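Taurine dioxygenase (Burkholderia ambifaria, PDB 5VN6) probably catalyses the oxygen-dependent hydroxylation of taurine as a metal-dependent dioxygenase of the TfdA family, with magnesium held in its metal site. Local coordinates at residues A[37-40]-A[41-44]. Residues are numbered along the deposited sequence; the frame is centred on the assembly and turned at random.
Sequences FAEI and RTQL
The carboxylate of Glu39 and the amide of Gln43, one turn apart on a helix, meet with their planes 64° apart. Gln43 NE2 donates within its own amide plane to Glu39 OE2, reaching the syn side of that oxygen 22° out of the carboxylate plane, over 3.1 Å. Both side chains bend at their second torsion, which turns their ends toward each other along the helix surface. The second carboxylate oxygen, Glu39 OE1, accepts from a water that also lies 2.7 Å from Thr42 OG1. At the edge of the Arg41 guanidinium, in its plane, another water accepts from NH1 and donates to Ala38 O, which already accepts from Thr42 N at 2.9 Å. NH2 of the same guanidinium forms a salt bridge with Glu195. Arg41 CB approaches the Phe37 ring obliquely, 4.3 Å from CE2, while Phe69 packs edge-to-face with that ring. Ile40 and Leu44, with Gln43 at the border, touch Leu50 of strand 49-52. Backbone bonds such as Gln43 N to Glu39 O at 2.8 Å are those of an alpha-helix; buried Phe37, Ile40 and Leu44 against exposed Ala38 and Glu39 make it amphipathic, packed on strand 49-52 of the main sheet of the cupin-type (double-stranded beta-helix) fold.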
loop_
_atom_site.group_PDB
_atom_site.type_symbol
_atom_site.label_atom_id
_atom_site.label_comp_id
_atom_site.label_asym_id
_atom_site.label_seq_id
_atom_site.Cartn_x
_atom_site.Cartn_y
_atom_site.Cartn_z
ATOM N N PHE A 37 4.967 -20.989 23.524
ATOM C CA PHE A 37 5.881 -20.596 22.457
ATOM C C PHE A 37 5.642 -21.396 21.186
ATOM O O PHE A 37 5.741 -20.846 20.083
ATOM C CB PHE A 37 7.347 -20.748 22.856
ATOM C CG PHE A 37 8.260 -20.349 21.745
ATOM C CD1 PHE A 37 8.407 -19.017 21.423
ATOM C CD2 PHE A 37 8.886 -21.301 20.958
ATOM C CE1 PHE A 37 9.195 -18.621 20.371
ATOM C CE2 PHE A 37 9.680 -20.916 19.898
ATOM C CZ PHE A 37 9.835 -19.572 19.602
ATOM N N ALA A 38 5.399 -22.706 21.316
ATOM C CA ALA A 38 5.124 -23.535 20.145
ATOM C C ALA A 38 3.957 -22.984 19.329
ATOM O O ALA A 38 4.041 -22.868 18.098
ATOM C CB ALA A 38 4.847 -24.978 20.576
ATOM N N GLU A 39 2.864 -22.621 20.002
ATOM C CA GLU A 39 1.706 -22.085 19.295
ATOM C C GLU A 39 2.031 -20.763 18.599
ATOM O O GLU A 39 1.665 -20.556 17.438
ATOM C CB GLU A 39 0.541 -21.917 20.266
ATOM C CG GLU A 39 -0.584 -22.920 20.053
ATOM C CD GLU A 39 -1.297 -22.751 18.716
ATOM O OE1 GLU A 39 -1.168 -23.652 17.862
ATOM O OE2 GLU A 39 -1.981 -21.722 18.519
ATOM N N ILE A 40 2.722 -19.856 19.294
ATOM C CA ILE A 40 3.130 -18.598 18.681
ATOM C C ILE A 40 3.958 -18.861 17.433
ATOM O O ILE A 40 3.780 -18.208 16.397
ATOM C CB ILE A 40 3.907 -17.746 19.699
ATOM C CG1 ILE A 40 2.995 -17.347 20.865
ATOM C CG2 ILE A 40 4.522 -16.531 19.014
ATOM C CD1 ILE A 40 3.681 -16.463 21.908
ATOM N N ARG A 41 4.884 -19.818 17.515
ATOM C CA ARG A 41 5.683 -20.171 16.349
ATOM C C ARG A 41 4.803 -20.698 15.222
ATOM O O ARG A 41 4.969 -20.315 14.054
ATOM C CB ARG A 41 6.744 -21.193 16.735
ATOM C CG ARG A 41 7.496 -21.728 15.565
ATOM C CD ARG A 41 8.648 -22.622 16.008
ATOM N NE ARG A 41 9.292 -23.188 14.833
ATOM C CZ ARG A 41 8.805 -24.220 14.152
ATOM N NH1 ARG A 41 7.689 -24.818 14.554
ATOM N NH2 ARG A 41 9.442 -24.666 13.076
ATOM N N THR A 42 3.862 -21.588 15.551
ATOM C CA THR A 42 2.951 -22.079 14.524
ATOM C C THR A 42 2.193 -20.918 13.886
ATOM O O THR A 42 2.122 -20.817 12.655
ATOM C CB THR A 42 1.991 -23.107 15.116
ATOM O OG1 THR A 42 2.717 -24.303 15.449
ATOM C CG2 THR A 42 0.917 -23.462 14.123
ATOM N N GLN A 43 1.694 -19.985 14.707
ATOM C CA GLN A 43 0.936 -18.859 14.155
ATOM C C GLN A 43 1.808 -17.967 13.280
ATOM O O GLN A 43 1.348 -17.483 12.241
ATOM C CB GLN A 43 0.291 -18.042 15.275
ATOM C CG GLN A 43 -0.775 -18.765 16.097
ATOM C CD GLN A 43 -1.949 -19.291 15.267
ATOM O OE1 GLN A 43 -2.336 -18.706 14.260
ATOM N NE2 GLN A 43 -2.547 -20.384 15.728
ATOM N N LEU A 44 3.065 -17.736 13.674
ATOM C CA LEU A 44 3.955 -16.909 12.856
ATOM C C LEU A 44 4.153 -17.513 11.467
ATOM O O LEU A 44 4.135 -16.793 10.457
ATOM C CB LEU A 44 5.306 -16.716 13.560
ATOM C CG LEU A 44 6.364 -15.906 12.790
ATOM C CD1 LEU A 44 6.008 -14.433 12.610
ATOM C CD2 LEU A 44 7.750 -16.049 13.435
HETATM O O HOH W 1 5.770 -24.828 16.922
HETATM O O HOH W 2 1.445 -25.464 17.576
#